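Local coordinates for heme oxygenase (PDB 5KZL), which probably catalyses the oxygen-dependent opening of the haem ring to biliverdin, with release of carbon monoxide and iron, at residues Met8-Glu16 and Tyr177-Pro185; Asp136-Ala147 and Ile159-Ile170. The protein carries 1 engineered substitution. All coordinates share one frame; numbering follows the deposited sequence.

In the fold
Interactions 1 and 2 lie 22 Å apart, centre to centre, and meet the haem at different places, an example of how an all-helical haem oxygenase can clasp its cofactor at both the propionate rim and the macrocycle. Interaction 1 brings helix 10-17, at the start of the chain, to the end of helix 170-183. Interaction 2, whose two segments both fall between those of interaction 1 in sequence, lays the loop leading into helix 170-183 along helix 125-151. Their nearest atoms are about 6 Å from each other without touching. Interaction 1 reaches the haem through Arg15 at a propionate, interaction 2 through Ser138, Ile142 and Leu143 beside the ring and its substituents.

Interaction 1. Residues Met8-Glu16 and Tyr177-Pro185; sequences MSLATILRE and YRTALDSLP. With HEM (protoporphyrin IX containing Fe), chain B.
Asp182 OD1 takes two hydrogen bonds from the start of helix 10-17. Ser9 OG reaches Asp182 OD1 from 2.8 Å on the syn side, tilted out of the carboxylate plane. Ala11 N donates to Asp182 OD1 over the same 2.8 Å, almost straight at 168°. Ser9 is also the N-cap, its OG accepting from Thr12 N. Asp182, by binding Ala11 N as well, adds to the capping of the helix start, and its negative charge probably suits the positive end of the helix dipole.

In the helical haem oxygenase fold the N-terminal helix thus meets the end of helix 170-183, their axes 8.5 Å apart at closest approach. Here the meeting also serves the cofactor. The guanidinium of Arg15 lies flat on that of Arg178, centres 3.4 Å apart and planes 6° from parallel, while Ala11 CB covers the other face of Arg178. A bend at chi3 (81°) turns Arg178 NE toward water 2, which bridges to haem O1A and Ala11 O. Arg15 NH1 binds the same propionate directly, 3.0 Å from haem O2A; the anion probably lets the two cations stack.

Apolar contacts complete the interface. Leu10 CD2 meets Leu184 CD1 at 3.9 Å, and Leu181 CD1 rests against Ala11 CB and Leu14 CD1. Tyr130 of helix 125-151 borders both Leu14 and Leu181.

Interaction 2. Residues Asp136-Ala147 and Ile159-Ile170; sequences DLSGGQILKKVA and ISFYEFPMIQDI. With HEM (protoporphyrin IX containing Fe), chain B.
Lys144 NZ is gripped from two sides, by Glu163 across the contact and by Gln141 one turn back on its own helix. The salt bridge from Lys144 NZ to Glu163 OE2 measures 2.8 Å, and the nitrogen meets the oxygen on its anti side. Lys144 CG sits between backbone N and carbonyl carbon (chi1 75°), and the extended chain beyond it carries the ammonium across to the loop. Gln141 OE1 also receives water 5, which donates a second hydrogen bond to Tyr162 O.

Helix 125-151 is the distal helix of the haem oxygenase fold. It is kinked here: the backbone N atoms of Gln141 and Ile142 make no bond to the preceding turn. Having no side chain, Gly140 lets the loop come close, its CA 4.4 Å from that of Tyr162. The Tyr162 ring lies over the helix backbone, with Lys144 N 3.8 Å above its plane, and Phe161 CD2 lies over the rim of the opposite face. Tyr162 OH is hydrogen-bonded to Tyr44 OH.

Further along, Leu137 CD1 makes a CH-pi contact over the face of Phe164, 3.9 Å from the ring centroid and 19° off its normal. The same methyl also touches Ile167 and Ile170. Asp136 CB abuts the edge of Phe164, while its carboxylate is held by Tyr55 and Arg132.

Leu143 bridges loop and haem, its CB against Tyr162 CE1 and its CD2 against haem CAC. Ser138 points away from the loop, its CB 3.4 Å from haem CBD, and Gly139 CA stands 4.0 Å from water 4, the water bound to the iron.

Interaction 1. Residues Met8-Glu16 and Tyr177-Pro185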
# COMPACT_ATOMS: atom_id res chain seq x y z
N MET A 8 -9.54 12.13 -19.72
CA MET A 8 -9.83 10.74 -20.05
C MET A 8 -9.86 9.84 -18.79
O MET A 8 -10.08 10.35 -17.69
CB MET A 8 -8.91 10.19 -21.15
CG MET A 8 -7.53 10.73 -21.14
SD MET A 8 -6.35 9.40 -20.97
CE MET A 8 -4.82 10.37 -20.71
N SER A 9 -9.70 8.51 -18.97
CA SER A 9 -9.84 7.50 -17.92
C SER A 9 -8.92 7.72 -16.72
O SER A 9 -7.70 7.80 -16.90
CB SER A 9 -9.68 6.10 -18.52
OG SER A 9 -9.17 5.13 -17.62
N LEU A 10 -9.50 7.83 -15.50
CA LEU A 10 -8.70 8.02 -14.29
C LEU A 10 -7.69 6.86 -14.12
O LEU A 10 -6.54 7.12 -13.76
CB LEU A 10 -9.58 8.17 -13.03
CG LEU A 10 -8.84 8.24 -11.66
CD1 LEU A 10 -7.86 9.43 -11.61
CD2 LEU A 10 -9.82 8.29 -10.50
N ALA A 11 -8.12 5.60 -14.39
CA ALA A 11 -7.20 4.45 -14.24
C ALA A 11 -6.00 4.61 -15.19
O ALA A 11 -4.87 4.39 -14.78
CB ALA A 11 -7.93 3.14 -14.52
N THR A 12 -6.26 5.11 -16.42
CA THR A 12 -5.22 5.36 -17.43
C THR A 12 -4.32 6.55 -17.00
O THR A 12 -3.10 6.47 -17.12
CB THR A 12 -5.90 5.55 -18.80
OG1 THR A 12 -6.50 4.31 -19.17
CG2 THR A 12 -4.94 6.00 -19.90
N ILE A 13 -4.94 7.64 -16.52
CA ILE A 13 -4.23 8.86 -16.05
C ILE A 13 -3.22 8.49 -14.96
O ILE A 13 -2.07 8.94 -14.99
CB ILE A 13 -5.25 9.95 -15.58
CG1 ILE A 13 -5.89 10.64 -16.80
CG2 ILE A 13 -4.58 10.99 -14.65
CD1 ILE A 13 -7.19 11.33 -16.52
N LEU A 14 -3.65 7.68 -13.99
CA LEU A 14 -2.80 7.24 -12.90
C LEU A 14 -1.71 6.30 -13.38
O LEU A 14 -0.57 6.47 -12.97
CB LEU A 14 -3.63 6.59 -11.78
CG LEU A 14 -4.64 7.51 -11.08
CD1 LEU A 14 -5.40 6.75 -9.97
CD2 LEU A 14 -3.95 8.74 -10.51
N ARG A 15 -2.03 5.34 -14.26
CA ARG A 15 -1.03 4.39 -14.78
C ARG A 15 0.07 5.12 -15.57
O ARG A 15 1.26 4.92 -15.31
CB ARG A 15 -1.72 3.31 -15.64
CG ARG A 15 -0.77 2.36 -16.34
CD ARG A 15 -1.49 1.28 -17.11
NE ARG A 15 -2.07 0.28 -16.21
CZ ARG A 15 -2.79 -0.76 -16.60
NH1 ARG A 15 -3.26 -1.63 -15.70
NH2 ARG A 15 -3.07 -0.94 -17.88
N GLU A 16 -0.33 5.94 -16.55
CA GLU A 16 0.60 6.70 -17.40
C GLU A 16 1.33 7.78 -16.60
O GLU A 16 2.53 7.96 -16.79
CB GLU A 16 -0.13 7.31 -18.60
CG GLU A 16 -0.69 6.27 -19.57
CD GLU A 16 -1.55 6.82 -20.70
OE1 GLU A 16 -2.02 7.97 -20.61
OE2 GLU A 16 -1.81 6.05 -21.66
N TYR A 177 -11.51 -3.19 -10.10
CA TYR A 177 -10.92 -2.05 -9.41
C TYR A 177 -10.67 -0.89 -10.38
O TYR A 177 -10.99 0.25 -10.05
CB TYR A 177 -9.63 -2.45 -8.67
CG TYR A 177 -9.03 -1.32 -7.87
CD1 TYR A 177 -8.17 -0.39 -8.46
CD2 TYR A 177 -9.39 -1.11 -6.53
CE1 TYR A 177 -7.70 0.71 -7.76
CE2 TYR A 177 -8.89 -0.03 -5.81
CZ TYR A 177 -8.07 0.89 -6.44
OH TYR A 177 -7.55 1.94 -5.76
N ARG A 178 -10.03 -1.16 -11.54
CA ARG A 178 -9.74 -0.10 -12.50
C ARG A 178 -11.03 0.46 -13.10
O ARG A 178 -11.15 1.67 -13.26
CB ARG A 178 -8.76 -0.56 -13.59
CG ARG A 178 -7.40 -0.97 -13.03
CD ARG A 178 -6.46 -1.35 -14.14
NE ARG A 178 -5.88 -0.16 -14.75
CZ ARG A 178 -5.99 0.18 -16.03
NH1 ARG A 178 -6.62 -0.62 -16.89
NH2 ARG A 178 -5.42 1.30 -16.48
N THR A 179 -12.04 -0.41 -13.34
CA THR A 179 -13.37 0.01 -13.79
C THR A 179 -13.99 0.93 -12.72
O THR A 179 -14.57 1.97 -13.08
CB THR A 179 -14.28 -1.20 -14.14
OG1 THR A 179 -13.65 -1.95 -15.19
CG2 THR A 179 -15.67 -0.77 -14.64
N ALA A 180 -13.83 0.57 -11.42
CA ALA A 180 -14.31 1.37 -10.28
C ALA A 180 -13.66 2.76 -10.26
O ALA A 180 -14.39 3.74 -10.07
CB ALA A 180 -14.09 0.63 -8.95
N LEU A 181 -12.32 2.86 -10.53
CA LEU A 181 -11.59 4.14 -10.62
C LEU A 181 -12.20 5.00 -11.72
O LEU A 181 -12.44 6.19 -11.53
CB LEU A 181 -10.11 3.92 -10.94
CG LEU A 181 -9.21 3.40 -9.82
CD1 LEU A 181 -7.78 3.26 -10.34
CD2 LEU A 181 -9.21 4.35 -8.62
N ASP A 182 -12.50 4.37 -12.87
CA ASP A 182 -13.08 5.07 -14.01
C ASP A 182 -14.52 5.53 -13.77
O ASP A 182 -14.98 6.45 -14.47
CB ASP A 182 -12.96 4.21 -15.27
CG ASP A 182 -11.55 4.08 -15.78
OD1 ASP A 182 -10.67 4.82 -15.30
OD2 ASP A 182 -11.32 3.25 -16.71
N SER A 183 -15.22 4.93 -12.79
CA SER A 183 -16.60 5.23 -12.41
C SER A 183 -16.68 6.40 -11.44
O SER A 183 -17.76 6.95 -11.24
CB SER A 183 -17.28 4.00 -11.79
OG SER A 183 -17.02 3.85 -10.39
N LEU A 184 -15.55 6.72 -10.76
CA LEU A 184 -15.54 7.78 -9.76
C LEU A 184 -16.14 9.06 -10.28
O LEU A 184 -15.71 9.52 -11.34
CB LEU A 184 -14.14 8.04 -9.18
CG LEU A 184 -13.44 6.92 -8.40
CD1 LEU A 184 -12.29 7.47 -7.54
CD2 LEU A 184 -14.40 6.15 -7.53
N PRO A 185 -17.15 9.64 -9.57
CA PRO A 185 -17.75 10.90 -10.06
C PRO A 185 -16.85 12.11 -9.85
O PRO A 185 -17.08 12.93 -8.95
CB PRO A 185 -19.05 10.98 -9.26
CG PRO A 185 -18.75 10.30 -7.97
CD PRO A 185 -17.80 9.19 -8.32
CHA HEM B . 1.94 -2.58 -10.65
CHB HEM B . 2.66 0.27 -6.93
CHC HEM B . 6.91 -1.82 -6.28
CHD HEM B . 5.73 -5.14 -9.35
C1A HEM B . 1.77 -1.64 -9.69
C2A HEM B . 0.67 -0.73 -9.65
C3A HEM B . 0.90 0.08 -8.62
C4A HEM B . 2.09 -0.31 -8.02
CMA HEM B . 0.03 1.18 -8.14
CAA HEM B . -0.52 -0.69 -10.58
CBA HEM B . -0.22 0.01 -11.92
CGA HEM B . -1.46 0.16 -12.70
O1A HEM B . -1.86 1.24 -13.00
O2A HEM B . -2.05 -0.85 -13.03
C1B HEM B . 3.91 -0.03 -6.42
C2B HEM B . 4.56 0.73 -5.36
C3B HEM B . 5.75 0.13 -5.20
C4B HEM B . 5.82 -0.98 -6.17
CMB HEM B . 4.03 1.89 -4.59
CAB HEM B . 6.81 0.42 -4.33
CBB HEM B . 6.74 1.53 -3.78
C1C HEM B . 6.95 -3.00 -6.93
C2C HEM B . 7.87 -4.06 -6.71
C3C HEM B . 7.51 -5.01 -7.59
C4C HEM B . 6.36 -4.54 -8.32
CMC HEM B . 9.01 -4.09 -5.69
CAC HEM B . 8.20 -6.27 -7.74
CBC HEM B . 7.61 -7.26 -8.28
C1D HEM B . 4.64 -4.65 -10.04
C2D HEM B . 4.05 -5.34 -11.21
C3D HEM B . 2.99 -4.65 -11.54
C4D HEM B . 2.93 -3.52 -10.59
CMD HEM B . 4.52 -6.61 -11.84
CAD HEM B . 2.08 -4.94 -12.70
CBD HEM B . 1.15 -6.07 -12.47
CGD HEM B . 0.24 -6.33 -13.63
O1D HEM B . 0.07 -5.53 -14.46
O2D HEM B . -0.33 -7.38 -13.66
NA HEM B . 2.60 -1.30 -8.69
NB HEM B . 4.74 -0.93 -6.81
NC HEM B . 6.10 -3.34 -7.88
ND HEM B . 3.92 -3.59 -9.73
FE HEM B . 4.34 -2.31 -8.33
O HOH W 1 -12.37 8.29 -15.33
O HOH W 2 -4.62 1.97 -13.50
O HOH W 3 -5.14 1.96 -19.19
O HOH W 4 3.35 -3.69 -6.81

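Interaction 2. Residues Asp136-Ala147 and Ile159-Ile170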
# COMPACT_ATOMS: atom_id res chain seq x y z
N ASP A 136 -0.39 -3.65 -4.38
CA ASP A 136 -0.39 -4.88 -3.56
C ASP A 136 -1.08 -6.03 -4.30
O ASP A 136 -0.55 -7.14 -4.37
CB ASP A 136 -1.13 -4.68 -2.24
CG ASP A 136 -0.55 -3.65 -1.29
OD1 ASP A 136 0.67 -3.38 -1.36
OD2 ASP A 136 -1.31 -3.14 -0.45
N LEU A 137 -2.24 -5.75 -4.87
CA LEU A 137 -2.95 -6.78 -5.62
C LEU A 137 -2.15 -7.20 -6.87
O LEU A 137 -2.09 -8.40 -7.17
CB LEU A 137 -4.34 -6.29 -6.02
CG LEU A 137 -5.33 -7.38 -6.42
CD1 LEU A 137 -5.52 -8.40 -5.31
CD2 LEU A 137 -6.65 -6.78 -6.77
N SER A 138 -1.50 -6.24 -7.57
CA SER A 138 -0.73 -6.52 -8.78
C SER A 138 0.57 -7.30 -8.52
O SER A 138 0.90 -8.19 -9.31
CB SER A 138 -0.46 -5.25 -9.57
OG SER A 138 -1.68 -4.57 -9.80
N GLY A 139 1.26 -6.98 -7.43
CA GLY A 139 2.55 -7.57 -7.11
C GLY A 139 2.61 -8.69 -6.09
O GLY A 139 3.67 -9.32 -5.94
N GLY A 140 1.53 -8.93 -5.36
CA GLY A 140 1.47 -9.92 -4.28
C GLY A 140 1.98 -11.31 -4.58
O GLY A 140 2.80 -11.85 -3.84
N GLN A 141 1.45 -11.95 -5.65
CA GLN A 141 1.89 -13.31 -5.99
C GLN A 141 3.40 -13.38 -6.26
O GLN A 141 4.06 -14.30 -5.78
CB GLN A 141 1.06 -13.93 -7.13
CG GLN A 141 -0.38 -14.26 -6.74
CD GLN A 141 -0.50 -15.12 -5.50
OE1 GLN A 141 -0.84 -14.64 -4.40
NE2 GLN A 141 -0.21 -16.41 -5.63
N ILE A 142 3.94 -12.38 -6.97
CA ILE A 142 5.37 -12.30 -7.28
C ILE A 142 6.19 -12.04 -6.01
O ILE A 142 7.15 -12.76 -5.77
CB ILE A 142 5.67 -11.23 -8.35
CG1 ILE A 142 5.05 -11.63 -9.71
CG2 ILE A 142 7.18 -10.95 -8.47
CD1 ILE A 142 4.93 -10.48 -10.69
N LEU A 143 5.80 -11.02 -5.22
CA LEU A 143 6.51 -10.60 -4.02
C LEU A 143 6.51 -11.67 -2.92
O LEU A 143 7.55 -11.85 -2.28
CB LEU A 143 5.98 -9.25 -3.51
CG LEU A 143 6.34 -8.01 -4.39
CD1 LEU A 143 5.58 -6.77 -3.91
CD2 LEU A 143 7.85 -7.75 -4.41
N LYS A 144 5.39 -12.42 -2.74
CA LYS A 144 5.37 -13.47 -1.72
C LYS A 144 6.40 -14.57 -2.02
O LYS A 144 7.08 -15.02 -1.10
CB LYS A 144 3.97 -14.02 -1.45
CG LYS A 144 3.38 -14.96 -2.48
CD LYS A 144 1.94 -15.25 -2.08
CE LYS A 144 1.40 -16.49 -2.75
NZ LYS A 144 -0.07 -16.64 -2.49
N LYS A 145 6.57 -14.95 -3.30
CA LYS A 145 7.55 -15.96 -3.71
C LYS A 145 8.97 -15.45 -3.52
O LYS A 145 9.82 -16.20 -3.04
CB LYS A 145 7.32 -16.42 -5.16
CG LYS A 145 6.01 -17.19 -5.36
CD LYS A 145 6.12 -18.10 -6.59
CE LYS A 145 4.85 -18.88 -6.84
NZ LYS A 145 5.11 -20.10 -7.64
N VAL A 146 9.25 -14.18 -3.90
CA VAL A 146 10.57 -13.55 -3.74
C VAL A 146 10.91 -13.52 -2.23
O VAL A 146 11.98 -14.01 -1.84
CB VAL A 146 10.63 -12.13 -4.39
CG1 VAL A 146 11.89 -11.38 -3.99
CG2 VAL A 146 10.51 -12.21 -5.91
N ALA A 147 9.98 -13.04 -1.38
CA ALA A 147 10.20 -12.94 0.08
C ALA A 147 10.44 -14.31 0.74
O ALA A 147 11.34 -14.44 1.58
CB ALA A 147 9.03 -12.23 0.75
N ILE A 159 3.95 -14.33 5.09
CA ILE A 159 3.63 -13.71 3.80
C ILE A 159 2.16 -13.32 3.71
O ILE A 159 1.69 -13.09 2.60
CB ILE A 159 4.01 -14.64 2.61
CG1 ILE A 159 3.31 -16.04 2.75
CG2 ILE A 159 5.53 -14.74 2.43
CD1 ILE A 159 3.16 -16.84 1.49
N SER A 160 1.42 -13.23 4.87
CA SER A 160 -0.00 -12.85 4.84
C SER A 160 -0.21 -11.51 4.13
O SER A 160 -1.21 -11.34 3.43
CB SER A 160 -0.62 -12.85 6.24
OG SER A 160 -2.01 -12.56 6.16
N PHE A 161 0.76 -10.57 4.26
CA PHE A 161 0.65 -9.26 3.61
C PHE A 161 0.39 -9.34 2.10
O PHE A 161 -0.27 -8.46 1.56
CB PHE A 161 1.88 -8.41 3.92
CG PHE A 161 1.95 -7.06 3.25
CD1 PHE A 161 0.94 -6.12 3.43
CD2 PHE A 161 3.07 -6.70 2.49
CE1 PHE A 161 1.03 -4.85 2.84
CE2 PHE A 161 3.16 -5.42 1.92
CZ PHE A 161 2.14 -4.51 2.11
N TYR A 162 0.90 -10.37 1.43
CA TYR A 162 0.76 -10.51 -0.02
C TYR A 162 -0.45 -11.31 -0.46
O TYR A 162 -0.66 -11.46 -1.67
CB TYR A 162 2.02 -11.16 -0.59
CG TYR A 162 3.28 -10.46 -0.16
CD1 TYR A 162 3.61 -9.21 -0.67
CD2 TYR A 162 4.14 -11.03 0.76
CE1 TYR A 162 4.75 -8.53 -0.25
CE2 TYR A 162 5.29 -10.37 1.20
CZ TYR A 162 5.60 -9.13 0.67
OH TYR A 162 6.72 -8.46 1.09
N GLU A 163 -1.25 -11.82 0.49
CA GLU A 163 -2.40 -12.68 0.18
C GLU A 163 -3.75 -12.03 0.49
O GLU A 163 -3.91 -11.35 1.52
CB GLU A 163 -2.26 -14.03 0.88
CG GLU A 163 -0.96 -14.77 0.57
CD GLU A 163 -1.00 -16.21 1.02
OE1 GLU A 163 -1.58 -16.48 2.09
OE2 GLU A 163 -0.45 -17.08 0.30
N PHE A 164 -4.71 -12.25 -0.42
CA PHE A 164 -6.06 -11.70 -0.35
C PHE A 164 -7.08 -12.84 -0.28
O PHE A 164 -7.65 -13.19 -1.30
CB PHE A 164 -6.31 -10.77 -1.58
CG PHE A 164 -5.36 -9.60 -1.59
CD1 PHE A 164 -4.09 -9.72 -2.16
CD2 PHE A 164 -5.70 -8.40 -0.97
CE1 PHE A 164 -3.20 -8.64 -2.14
CE2 PHE A 164 -4.79 -7.34 -0.93
CZ PHE A 164 -3.55 -7.46 -1.53
N PRO A 165 -7.28 -13.47 0.91
CA PRO A 165 -8.21 -14.61 0.99
C PRO A 165 -9.65 -14.26 0.63
O PRO A 165 -10.40 -15.13 0.22
CB PRO A 165 -8.06 -15.11 2.43
CG PRO A 165 -7.55 -13.92 3.19
CD PRO A 165 -6.66 -13.20 2.23
N MET A 166 -10.03 -12.96 0.72
CA MET A 166 -11.38 -12.50 0.38
C MET A 166 -11.59 -12.36 -1.14
O MET A 166 -12.71 -12.09 -1.58
CB MET A 166 -11.66 -11.15 1.08
CG MET A 166 -11.68 -11.23 2.59
SD MET A 166 -12.09 -9.64 3.36
CE MET A 166 -12.32 -10.14 5.06
N ILE A 167 -10.51 -12.49 -1.94
CA ILE A 167 -10.53 -12.33 -3.40
C ILE A 167 -10.10 -13.66 -4.03
O ILE A 167 -8.92 -14.02 -3.97
CB ILE A 167 -9.62 -11.12 -3.85
CG1 ILE A 167 -10.06 -9.75 -3.21
CG2 ILE A 167 -9.55 -11.01 -5.37
CD1 ILE A 167 -8.98 -8.56 -3.36
N GLN A 168 -11.03 -14.37 -4.67
CA GLN A 168 -10.69 -15.66 -5.30
C GLN A 168 -10.27 -15.54 -6.75
O GLN A 168 -9.69 -16.47 -7.29
CB GLN A 168 -11.83 -16.69 -5.14
CG GLN A 168 -12.08 -17.13 -3.69
CD GLN A 168 -12.95 -16.14 -2.95
OE1 GLN A 168 -14.00 -15.71 -3.44
NE2 GLN A 168 -12.49 -15.71 -1.78
N ASP A 169 -10.58 -14.39 -7.38
CA ASP A 169 -10.22 -14.07 -8.77
C ASP A 169 -9.46 -12.74 -8.77
O ASP A 169 -10.05 -11.68 -8.97
CB ASP A 169 -11.50 -13.97 -9.63
CG ASP A 169 -11.29 -13.58 -11.09
OD1 ASP A 169 -10.11 -13.57 -11.54
OD2 ASP A 169 -12.29 -13.25 -11.76
N ILE A 170 -8.14 -12.80 -8.59
CA ILE A 170 -7.29 -11.61 -8.53
C ILE A 170 -7.38 -10.78 -9.81
O ILE A 170 -7.54 -9.55 -9.73
CB ILE A 170 -5.82 -11.99 -8.18
CG1 ILE A 170 -5.76 -12.67 -6.78
CG2 ILE A 170 -4.89 -10.76 -8.23
CD1 ILE A 170 -4.50 -13.50 -6.51
CHA HEM B . 1.94 -2.58 -10.65
CHB HEM B . 2.66 0.27 -6.93
CHC HEM B . 6.91 -1.82 -6.28
CHD HEM B . 5.73 -5.14 -9.35
C1A HEM B . 1.77 -1.64 -9.69
C2A HEM B . 0.67 -0.73 -9.65
C3A HEM B . 0.90 0.08 -8.62
C4A HEM B . 2.09 -0.31 -8.02
CMA HEM B . 0.03 1.18 -8.14
CAA HEM B . -0.52 -0.69 -10.58
CBA HEM B . -0.22 0.01 -11.92
CGA HEM B . -1.46 0.16 -12.70
O1A HEM B . -1.86 1.24 -13.00
O2A HEM B . -2.05 -0.85 -13.03
C1B HEM B . 3.91 -0.03 -6.42
C2B HEM B . 4.56 0.73 -5.36
C3B HEM B . 5.75 0.13 -5.20
C4B HEM B . 5.82 -0.98 -6.17
CMB HEM B . 4.03 1.89 -4.59
CAB HEM B . 6.81 0.42 -4.33
CBB HEM B . 6.74 1.53 -3.78
C1C HEM B . 6.95 -3.00 -6.93
C2C HEM B . 7.87 -4.06 -6.71
C3C HEM B . 7.51 -5.01 -7.59
C4C HEM B . 6.36 -4.54 -8.32
CMC HEM B . 9.01 -4.09 -5.69
CAC HEM B . 8.20 -6.27 -7.74
CBC HEM B . 7.61 -7.26 -8.28
C1D HEM B . 4.64 -4.65 -10.04
C2D HEM B . 4.05 -5.34 -11.21
C3D HEM B . 2.99 -4.65 -11.54
C4D HEM B . 2.93 -3.52 -10.59
CMD HEM B . 4.52 -6.61 -11.84
CAD HEM B . 2.08 -4.94 -12.70
CBD HEM B . 1.15 -6.07 -12.47
CGD HEM B . 0.24 -6.33 -13.63
O1D HEM B . 0.07 -5.53 -14.46
O2D HEM B . -0.33 -7.38 -13.66
NA HEM B . 2.60 -1.30 -8.69
NB HEM B . 4.74 -0.93 -6.81
NC HEM B . 6.10 -3.34 -7.88
ND HEM B . 3.92 -3.59 -9.73
FE HEM B . 4.34 -2.31 -8.33
O HOH W 5 -1.94 -12.18 -3.99
O HOH W 4 3.35 -3.69 -6.81